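Local coordinates for protein diaminopimelate decarboxylase (Helicobacter pylori, PDB 2QGH) that catalyses the pyridoxal-5'-phosphate-dependent decarboxylation of meso-diaminopimelate to L-lysine, the final step of bacterial lysine biosynthesis, at residues S59-A64 with I276-G281; A84-I89 with Y103-S108; E198-H203 with L237-V242. One frame throughout, in Å; residues are numbered along the deposited sequence.

All three contacts pair neighbouring strands of one closed, eight-stranded parallel barrel, the pyridoxal-binding part of the chain. Contact 1 joins the first strand, 59-64, to the last, 275-278, and so closes the barrel; the other two fall between its segments in sequence. Contact 2 pairs the second and third strands, contact 3 the sixth and seventh. Their centres lie about 10 Å (1 and 2), 13 Å (1 and 3) and 14 Å (2 and 3) apart. Strand 59-64 lies beside 83-86, and 275-278 beside 239-241. Contacts 1 and 2 touch the cofactor and His203 of contact 3 approaches it, so C-terminal strand ends distant in sequence meet around it.

Contact 1 (S59-A64 with I276-G281); sequences SLICYA and IICEPG. With PLP (pyridoxal-5'-phosphate), chain B.
Ile61 packs against Pro280 on the outward, helix-covered side of the barrel, where its CG2 lies 3.5 Å from Pro280 CG and the two side chains cross at about a right angle. The other branch of Ile61 serves Cys278: with CG1 beside the backbone N (chi1 -55°), CD1 reaches to 3.7 Å from Cys278 CB. Helix 40-52 covers this patch, Tyr50 touching both Ile61 and Pro280. Cys62 faces the barrel interior, its sulfur against Ile277 CG2. Its backbone N gives a hydrogen bond of 2.7 Å to Cys278 O, but Pro280 has no N-H to offer in return, and it is Glu279 CA that approaches Cys62 O, at 3.1 Å, in a CA-H...O contact. Pairing resumes as Ala64 N donates to Pro280 O over 3.0 Å, from well above the carbonyl plane. The strand ends then turn to the cofactor: Gly281 N bonds to phosphate oxygen O2P at 2.7 Å, while Glu279 OE1, hydrogen-bonded to His203 NE2, stands 2.9 Å from the pyridine N1. Parallel pairing of first and eighth strands, with cofactor-binding residues gathered at their C-terminal ends, is the closure of a (beta/alpha)8, or TIM-type, barrel.

Contact 2 (A84-I89 with Y103-S108); sequences ADCVSI and YRIVFS. With PLP (pyridoxal-5'-phosphate), chain B.
A beta-alpha-beta unit of the barrel, strand 83-86, helix 89-97 and strand 105-107, brings Ala84, Asp85 and Cys86 beside Ile105, Val106 and Phe107 in parallel register. Four backbone hydrogen bonds alternate between the chains, from Ala84 N to Arg104 O, Val106 N to Ala84 O, Cys86 N to Val106 O and Ser108 N to Cys86 O; the third, at 2.8 Å, is almost straight (175° at the hydrogen).

Asp85 and Val106 point into the barrel and cross at about a right angle, Val106 CG2 lying 3.9 Å from Asp85 OD1. With CG anti to the backbone N (chi1 161°), the Asp85 carboxylate is carried over the face of the cofactor ring: OD2 stands 3.2 Å from N1 of the pyridine and makes a salt bridge with Lys66. OD1 accepts a hydrogen bond from a water 2.7 Å away. The same water accepts from Ser108 OG at 2.5 Å, so it spans two oxygens that do not bond directly; Asn129 is a further partner of that hydroxyl.

On the outer side, the branches of Ile105 divide their work, CG1 resting on Ala84 CB and CG2 on Cys86 SG, each 4.1 Å away. Phe107 slides its ring past the end of strand 83-86, its edge meeting the backbone: CE1 comes to 3.3 Å from Val87 C, and Val87 O lies at the edge in the ring plane.

Around the unit, Ile92 of helix 89-97 and Ala120 of helix 114-122 pack on the Phe107 ring, and Lys112 makes a cation-pi contact with it. Ser88 caps helix 89-97 through Glu91 N and bonds to Asn387 O of the second subunit. Strand 59-64 flanks Asp85 and Val106 through Cys62.

Contact 3 (E198-H203 with L237-V242); sequences EPVSVH and LRFFDV
His203 and Asp241 lie side by side, pointing the same way into the (beta/alpha)8 barrel, where strand 197-203, helix 213-232 and strand 239-241 form a beta-alpha-beta unit. From CB outward, the histidine keeps to this neighbour: CB is 3.7 Å from Asp241 CB, CG stays close to the same carbon, and CD2 comes to 3.3 Å from Asp241 CG. The ring thus presents its CD2 edge to the carboxylate, whose plane is turned 69° from its own, with OD2 lying in the ring plane. At the tip, NE2 stands apart from OD1 and makes its hydrogen bond to Glu279; OD1 in turn takes the backbone N of Gly243. The nearest atoms of the His203 side chain and the cofactor are about 4 Å apart.

Two residues back, on the same inner face, Ser201 CB packs 3.6 Å from Phe239 CB, and the serine hydroxyl bonds to Ser153. Outside, Val202 CG2 meets Leu237 CD1 at 3.6 Å, the two side chains crossing at about a right angle, and both touch Phe188 of helix 181-193. Backbone pairing is uneven: Asp241 N gives a nearly straight bond (169° at the hydrogen) to Val202 O, whereas the one from Val202 N to Phe239 O is weak. Where the second segment enters the sheet, a single oxygen, Val200 O, takes two successive amides, Arg238 N at 2.8 Å and Phe239 N at 3.1 Å.

Contact 1 (S59-A64 with I276-G281)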
loop_
_atom_site.group_PDB
_atom_site.type_symbol
_atom_site.label_atom_id
_atom_site.label_comp_id
_atom_site.label_asym_id
_atom_site.label_seq_id
_atom_site.Cartn_x
_atom_site.Cartn_y
_atom_site.Cartn_z
ATOM N N SER A 59 22.534 3.634 27.365
ATOM C CA SER A 59 21.472 3.214 26.472
ATOM C C SER A 59 21.671 3.753 25.064
ATOM O O SER A 59 22.395 4.735 24.851
ATOM C CB SER A 59 20.109 3.655 27.027
ATOM O OG SER A 59 20.072 5.048 27.281
ATOM N N LEU A 60 21.033 3.088 24.103
ATOM C CA LEU A 60 21.114 3.477 22.704
ATOM C C LEU A 60 19.716 3.504 22.113
ATOM O O LEU A 60 18.993 2.506 22.170
ATOM C CB LEU A 60 21.981 2.485 21.919
ATOM C CG LEU A 60 22.147 2.775 20.419
ATOM C CD1 LEU A 60 22.769 4.168 20.213
ATOM C CD2 LEU A 60 23.012 1.697 19.792
ATOM N N ILE A 61 19.333 4.650 21.556
ATOM C CA ILE A 61 18.016 4.785 20.949
ATOM C C ILE A 61 18.120 4.629 19.433
ATOM O O ILE A 61 18.589 5.520 18.733
ATOM C CB ILE A 61 17.388 6.142 21.293
ATOM C CG1 ILE A 61 17.369 6.319 22.811
ATOM C CG2 ILE A 61 15.963 6.216 20.750
ATOM C CD1 ILE A 61 16.715 5.147 23.548
ATOM N N CYS A 62 17.694 3.475 18.933
ATOM C CA CYS A 62 17.756 3.203 17.507
ATOM C C CYS A 62 16.431 3.456 16.830
ATOM O O CYS A 62 15.534 2.611 16.858
ATOM C CB CYS A 62 18.186 1.761 17.260
ATOM S SG CYS A 62 19.862 1.402 17.802
ATOM N N TYR A 63 16.316 4.628 16.215
ATOM C CA TYR A 63 15.105 5.013 15.511
ATOM C C TYR A 63 14.723 3.986 14.432
ATOM O O TYR A 63 15.523 3.653 13.561
ATOM C CB TYR A 63 15.301 6.394 14.886
ATOM C CG TYR A 63 14.177 6.798 13.978
ATOM C CD1 TYR A 63 12.879 6.941 14.471
ATOM C CD2 TYR A 63 14.392 6.986 12.618
ATOM C CE1 TYR A 63 11.828 7.254 13.636
ATOM C CE2 TYR A 63 13.344 7.298 11.768
ATOM C CZ TYR A 63 12.065 7.427 12.284
ATOM O OH TYR A 63 11.016 7.713 11.449
ATOM N N ALA A 64 13.502 3.471 14.507
ATOM C CA ALA A 64 13.036 2.492 13.532
ATOM C C ALA A 64 12.639 3.223 12.245
ATOM O O ALA A 64 11.571 3.835 12.174
ATOM C CB ALA A 64 11.854 1.722 14.101
ATOM N N ILE A 276 21.002 -0.767 27.594
ATOM C CA ILE A 276 19.649 -0.932 27.114
ATOM C C ILE A 276 19.483 -0.254 25.758
ATOM O O ILE A 276 20.012 0.831 25.519
ATOM C CB ILE A 276 18.618 -0.416 28.184
ATOM C CG1 ILE A 276 17.223 -0.252 27.573
ATOM C CG2 ILE A 276 19.116 0.871 28.817
ATOM C CD1 ILE A 276 17.042 1.011 26.773
ATOM N N ILE A 277 18.782 -0.933 24.855
ATOM C CA ILE A 277 18.524 -0.409 23.522
ATOM C C ILE A 277 17.023 -0.338 23.285
ATOM O O ILE A 277 16.281 -1.281 23.592
ATOM C CB ILE A 277 19.118 -1.307 22.402
ATOM C CG1 ILE A 277 20.648 -1.322 22.460
ATOM C CG2 ILE A 277 18.664 -0.793 21.042
ATOM C CD1 ILE A 277 21.287 -2.145 21.337
ATOM N N CYS A 278 16.583 0.787 22.737
ATOM C CA CYS A 278 15.176 0.972 22.416
ATOM C C CYS A 278 15.106 1.259 20.922
ATOM O O CYS A 278 15.960 1.958 20.369
ATOM C CB CYS A 278 14.583 2.147 23.197
ATOM S SG CYS A 278 14.587 1.970 25.001
ATOM N N GLU A 279 14.086 0.716 20.274
ATOM C CA GLU A 279 13.901 0.915 18.847
ATOM C C GLU A 279 12.581 1.652 18.555
ATOM O O GLU A 279 11.741 1.169 17.797
ATOM C CB GLU A 279 13.931 -0.443 18.150
ATOM C CG GLU A 279 15.149 -1.277 18.532
ATOM C CD GLU A 279 15.156 -2.641 17.882
ATOM O OE1 GLU A 279 14.064 -3.213 17.686
ATOM O OE2 GLU A 279 16.251 -3.157 17.584
ATOM N N PRO A 280 12.394 2.844 19.153
ATOM C CA PRO A 280 11.168 3.613 18.933
ATOM C C PRO A 280 11.027 4.106 17.493
ATOM O O PRO A 280 11.997 4.548 16.871
ATOM C CB PRO A 280 11.312 4.764 19.919
ATOM C CG PRO A 280 12.775 5.039 19.862
ATOM C CD PRO A 280 13.366 3.634 19.931
ATOM N N GLY A 281 9.811 4.023 16.970
ATOM C CA GLY A 281 9.550 4.478 15.617
ATOM C C GLY A 281 8.404 5.475 15.602
ATOM O O GLY A 281 8.614 6.681 15.453
HETATM N N1 PLP B . 11.696 -2.576 16.221
HETATM C C2 PLP B . 11.225 -3.692 15.498
HETATM C C2A PLP B . 12.035 -4.925 15.405
HETATM C C3 PLP B . 9.941 -3.580 14.829
HETATM O O3 PLP B . 9.438 -4.634 14.092
HETATM C C4 PLP B . 9.196 -2.404 14.915
HETATM C C4A PLP B . 7.795 -2.508 14.421
HETATM C C5 PLP B . 9.678 -1.296 15.625
HETATM C C6 PLP B . 10.946 -1.396 16.318
HETATM C C5A PLP B . 9.125 0.064 15.597
HETATM O O4P PLP B . 8.033 0.131 16.485
HETATM P P PLP B . 7.255 1.360 16.654
HETATM O O1P PLP B . 7.035 2.300 15.429
HETATM O O2P PLP B . 8.046 2.130 17.801
HETATM O O3P PLP B . 5.827 0.892 17.129
#

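Contact 2 (A84-I89 with Y103-S108)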
loop_
_atom_site.group_PDB
_atom_site.type_symbol
_atom_site.label_atom_id
_atom_site.label_comp_id
_atom_site.label_asym_id
_atom_site.label_seq_id
_atom_site.Cartn_x
_atom_site.Cartn_y
_atom_site.Cartn_z
ATOM N N ALA A 84 19.989 3.718 14.583
ATOM C CA ALA A 84 18.998 3.347 13.579
ATOM C C ALA A 84 18.652 1.868 13.596
ATOM O O ALA A 84 19.534 1.017 13.611
ATOM C CB ALA A 84 19.493 3.742 12.189
ATOM N N ASP A 85 17.361 1.565 13.625
ATOM C CA ASP A 85 16.907 0.177 13.581
ATOM C C ASP A 85 16.459 -0.007 12.136
ATOM O O ASP A 85 15.486 0.603 11.696
ATOM C CB ASP A 85 15.740 -0.050 14.539
ATOM C CG ASP A 85 14.956 -1.307 14.215
ATOM O OD1 ASP A 85 15.581 -2.373 14.008
ATOM O OD2 ASP A 85 13.707 -1.231 14.176
ATOM N N CYS A 86 17.200 -0.829 11.402
ATOM C CA CYS A 86 16.926 -1.073 9.991
ATOM C C CYS A 86 16.422 -2.482 9.721
ATOM O O CYS A 86 16.711 -3.410 10.483
ATOM C CB CYS A 86 18.198 -0.808 9.190
ATOM S SG CYS A 86 18.852 0.869 9.449
ATOM N N VAL A 87 15.668 -2.644 8.636
ATOM C CA VAL A 87 15.138 -3.958 8.288
ATOM C C VAL A 87 15.488 -4.336 6.849
ATOM O O VAL A 87 15.010 -5.343 6.327
ATOM C CB VAL A 87 13.588 -4.017 8.517
ATOM C CG1 VAL A 87 12.845 -3.155 7.469
ATOM C CG2 VAL A 87 13.113 -5.459 8.491
ATOM N N SER A 88 16.343 -3.539 6.217
ATOM C CA SER A 88 16.757 -3.798 4.837
ATOM C C SER A 88 18.036 -3.049 4.505
ATOM O O SER A 88 18.378 -2.072 5.169
ATOM C CB SER A 88 15.672 -3.350 3.857
ATOM O OG SER A 88 15.586 -1.934 3.815
ATOM N N ILE A 89 18.742 -3.499 3.473
ATOM C CA ILE A 89 19.965 -2.822 3.070
ATOM C C ILE A 89 19.588 -1.406 2.666
ATOM O O ILE A 89 20.347 -0.465 2.889
ATOM C CB ILE A 89 20.679 -3.550 1.890
ATOM C CG1 ILE A 89 21.924 -2.761 1.470
ATOM C CG2 ILE A 89 19.732 -3.726 0.717
ATOM C CD1 ILE A 89 22.926 -2.531 2.607
ATOM N N TYR A 103 28.125 2.117 13.821
ATOM C CA TYR A 103 28.109 1.406 15.099
ATOM C C TYR A 103 26.857 1.664 15.945
ATOM O O TYR A 103 26.758 1.190 17.077
ATOM C CB TYR A 103 29.395 1.689 15.912
ATOM C CG TYR A 103 29.801 3.146 16.049
ATOM C CD1 TYR A 103 29.125 4.008 16.910
ATOM C CD2 TYR A 103 30.872 3.662 15.311
ATOM C CE1 TYR A 103 29.505 5.357 17.035
ATOM C CE2 TYR A 103 31.261 5.006 15.425
ATOM C CZ TYR A 103 30.573 5.846 16.288
ATOM O OH TYR A 103 30.948 7.174 16.397
ATOM N N ARG A 104 25.905 2.412 15.392
ATOM C CA ARG A 104 24.646 2.679 16.078
ATOM C C ARG A 104 23.505 2.117 15.227
ATOM O O ARG A 104 22.333 2.421 15.454
ATOM C CB ARG A 104 24.423 4.183 16.287
ATOM C CG ARG A 104 25.437 4.867 17.187
ATOM C CD ARG A 104 24.829 6.062 17.905
ATOM N NE ARG A 104 25.835 6.755 18.707
ATOM C CZ ARG A 104 26.566 7.784 18.287
ATOM N NH1 ARG A 104 26.409 8.273 17.062
ATOM N NH2 ARG A 104 27.476 8.315 19.089
ATOM N N ILE A 105 23.862 1.301 14.240
ATOM C CA ILE A 105 22.891 0.692 13.336
ATOM C C ILE A 105 22.659 -0.778 13.651
ATOM O O ILE A 105 23.598 -1.570 13.693
ATOM C CB ILE A 105 23.361 0.805 11.857
ATOM C CG1 ILE A 105 23.266 2.262 11.394
ATOM C CG2 ILE A 105 22.507 -0.094 10.941
ATOM C CD1 ILE A 105 23.836 2.495 10.008
ATOM N N VAL A 106 21.404 -1.141 13.872
ATOM C CA VAL A 106 21.065 -2.528 14.147
ATOM C C VAL A 106 20.173 -3.009 13.002
ATOM O O VAL A 106 19.303 -2.280 12.528
ATOM C CB VAL A 106 20.367 -2.680 15.520
ATOM C CG1 VAL A 106 21.330 -2.284 16.620
ATOM C CG2 VAL A 106 19.125 -1.818 15.586
ATOM N N PHE A 107 20.405 -4.240 12.562
ATOM C CA PHE A 107 19.690 -4.820 11.426
ATOM C C PHE A 107 18.815 -6.011 11.812
ATOM O O PHE A 107 19.319 -7.083 12.139
ATOM C CB PHE A 107 20.741 -5.228 10.383
ATOM C CG PHE A 107 20.188 -5.680 9.062
ATOM C CD1 PHE A 107 18.834 -5.552 8.749
ATOM C CD2 PHE A 107 21.048 -6.219 8.108
ATOM C CE1 PHE A 107 18.347 -5.951 7.507
ATOM C CE2 PHE A 107 20.574 -6.623 6.859
ATOM C CZ PHE A 107 19.212 -6.487 6.560
ATOM N N SER A 108 17.502 -5.803 11.784
ATOM C CA SER A 108 16.531 -6.853 12.087
ATOM C C SER A 108 15.977 -7.371 10.766
ATOM O O SER A 108 16.330 -6.866 9.704
ATOM C CB SER A 108 15.381 -6.301 12.935
ATOM O OG SER A 108 15.714 -6.296 14.317
HETATM N N1 PLP B . 11.696 -2.576 16.221
HETATM C C2 PLP B . 11.225 -3.692 15.498
HETATM C C2A PLP B . 12.035 -4.925 15.405
HETATM C C3 PLP B . 9.941 -3.580 14.829
HETATM O O3 PLP B . 9.438 -4.634 14.092
HETATM C C4 PLP B . 9.196 -2.404 14.915
HETATM C C4A PLP B . 7.795 -2.508 14.421
HETATM C C5 PLP B . 9.678 -1.296 15.625
HETATM C C6 PLP B . 10.946 -1.396 16.318
HETATM C C5A PLP B . 9.125 0.064 15.597
HETATM O O4P PLP B . 8.033 0.131 16.485
HETATM P P PLP B . 7.255 1.360 16.654
HETATM O O1P PLP B . 7.035 2.300 15.429
HETATM O O2P PLP B . 8.046 2.130 17.801
HETATM O O3P PLP B . 5.827 0.892 17.129
HETATM O O HOH W 1 16.813 -4.345 15.445
#

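Contact 3 (E198-H203 with L237-V242)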
loop_
_atom_site.group_PDB
_atom_site.type_symbol
_atom_site.label_atom_id
_atom_site.label_comp_id
_atom_site.label_asym_id
_atom_site.label_seq_id
_atom_site.Cartn_x
_atom_site.Cartn_y
_atom_site.Cartn_z
ATOM N N GLU A 198 29.569 -13.774 17.066
ATOM C CA GLU A 198 29.836 -13.239 18.390
ATOM C C GLU A 198 28.521 -12.724 18.964
ATOM O O GLU A 198 28.125 -11.585 18.714
ATOM C CB GLU A 198 30.868 -12.110 18.297
ATOM C CG GLU A 198 31.146 -11.384 19.607
ATOM C CD GLU A 198 32.229 -10.318 19.469
ATOM O OE1 GLU A 198 32.177 -9.528 18.499
ATOM O OE2 GLU A 198 33.134 -10.262 20.334
ATOM N N PRO A 199 27.815 -13.570 19.736
ATOM C CA PRO A 199 26.539 -13.160 20.330
ATOM C C PRO A 199 26.787 -12.086 21.378
ATOM O O PRO A 199 27.472 -12.329 22.370
ATOM C CB PRO A 199 26.008 -14.461 20.929
ATOM C CG PRO A 199 27.262 -15.163 21.347
ATOM C CD PRO A 199 28.179 -14.934 20.161
ATOM N N VAL A 200 26.234 -10.900 21.161
ATOM C CA VAL A 200 26.444 -9.805 22.098
ATOM C C VAL A 200 25.154 -9.166 22.595
ATOM O O VAL A 200 25.181 -8.256 23.422
ATOM C CB VAL A 200 27.331 -8.705 21.455
ATOM C CG1 VAL A 200 28.647 -9.307 21.012
ATOM C CG2 VAL A 200 26.622 -8.069 20.258
ATOM N N SER A 201 24.018 -9.656 22.130
ATOM C CA SER A 201 22.782 -9.034 22.535
ATOM C C SER A 201 21.565 -9.940 22.511
ATOM O O SER A 201 21.535 -10.927 21.777
ATOM C CB SER A 201 22.539 -7.831 21.621
ATOM O OG SER A 201 21.213 -7.358 21.726
ATOM N N VAL A 202 20.576 -9.616 23.343
ATOM C CA VAL A 202 19.316 -10.355 23.364
ATOM C C VAL A 202 18.342 -9.298 22.902
ATOM O O VAL A 202 18.532 -8.115 23.197
ATOM C CB VAL A 202 18.838 -10.783 24.771
ATOM C CG1 VAL A 202 18.431 -12.231 24.736
ATOM C CG2 VAL A 202 19.895 -10.526 25.813
ATOM N N HIS A 203 17.294 -9.704 22.202
ATOM C CA HIS A 203 16.330 -8.727 21.720
ATOM C C HIS A 203 14.895 -9.248 21.703
ATOM O O HIS A 203 14.661 -10.455 21.651
ATOM C CB HIS A 203 16.772 -8.266 20.320
ATOM C CG HIS A 203 15.724 -7.521 19.553
ATOM N ND1 HIS A 203 14.626 -8.143 18.998
ATOM C CD2 HIS A 203 15.616 -6.209 19.232
ATOM C CE1 HIS A 203 13.889 -7.248 18.367
ATOM N NE2 HIS A 203 14.466 -6.068 18.495
ATOM N N LEU A 237 27.011 -11.185 26.888
ATOM C CA LEU A 237 26.044 -10.167 26.477
ATOM C C LEU A 237 26.478 -8.769 26.888
ATOM O O LEU A 237 27.007 -8.572 27.979
ATOM C CB LEU A 237 24.673 -10.444 27.094
ATOM C CG LEU A 237 23.995 -11.768 26.758
ATOM C CD1 LEU A 237 22.706 -11.875 27.567
ATOM C CD2 LEU A 237 23.722 -11.857 25.263
ATOM N N ARG A 238 26.230 -7.799 26.013
ATOM C CA ARG A 238 26.591 -6.412 26.279
ATOM C C ARG A 238 25.385 -5.496 26.091
ATOM O O ARG A 238 25.375 -4.372 26.589
ATOM C CB ARG A 238 27.727 -5.977 25.338
ATOM C CG ARG A 238 29.073 -6.691 25.597
ATOM C CD ARG A 238 29.975 -5.869 26.540
ATOM N NE ARG A 238 31.035 -6.652 27.190
ATOM C CZ ARG A 238 31.945 -6.128 28.011
ATOM N NH1 ARG A 238 31.937 -4.830 28.273
ATOM N NH2 ARG A 238 32.843 -6.902 28.597
ATOM N N PHE A 239 24.368 -5.996 25.384
ATOM C CA PHE A 239 23.151 -5.229 25.099
ATOM C C PHE A 239 21.849 -5.967 25.437
ATOM O O PHE A 239 21.770 -7.198 25.383
ATOM C CB PHE A 239 23.093 -4.856 23.609
ATOM C CG PHE A 239 24.312 -4.141 23.101
ATOM C CD1 PHE A 239 24.463 -2.773 23.286
ATOM C CD2 PHE A 239 25.295 -4.832 22.407
ATOM C CE1 PHE A 239 25.576 -2.104 22.782
ATOM C CE2 PHE A 239 26.409 -4.172 21.900
ATOM C CZ PHE A 239 26.547 -2.800 22.089
ATOM N N PHE A 240 20.822 -5.190 25.760
ATOM C CA PHE A 240 19.498 -5.715 26.070
ATOM C C PHE A 240 18.553 -4.826 25.251
ATOM O O PHE A 240 18.329 -3.657 25.591
ATOM C CB PHE A 240 19.200 -5.572 27.568
ATOM C CG PHE A 240 17.962 -6.317 28.018
ATOM C CD1 PHE A 240 18.014 -7.683 28.278
ATOM C CD2 PHE A 240 16.747 -5.647 28.176
ATOM C CE1 PHE A 240 16.882 -8.376 28.690
ATOM C CE2 PHE A 240 15.604 -6.330 28.588
ATOM C CZ PHE A 240 15.673 -7.700 28.846
ATOM N N ASP A 241 18.007 -5.376 24.173
ATOM C CA ASP A 241 17.138 -4.614 23.288
ATOM C C ASP A 241 15.648 -4.871 23.487
ATOM O O ASP A 241 15.166 -5.972 23.245
ATOM C CB ASP A 241 17.514 -4.921 21.841
ATOM C CG ASP A 241 17.132 -3.813 20.896
ATOM O OD1 ASP A 241 16.049 -3.218 21.079
ATOM O OD2 ASP A 241 17.915 -3.544 19.963
ATOM N N VAL A 242 14.917 -3.834 23.886
ATOM C CA VAL A 242 13.481 -3.944 24.124
ATOM C C VAL A 242 12.614 -3.592 22.910
ATOM O O VAL A 242 11.385 -3.642 22.989
ATOM C CB VAL A 242 13.040 -3.039 25.297
ATOM C CG1 VAL A 242 13.845 -3.364 26.546
ATOM C CG2 VAL A 242 13.205 -1.593 24.918
#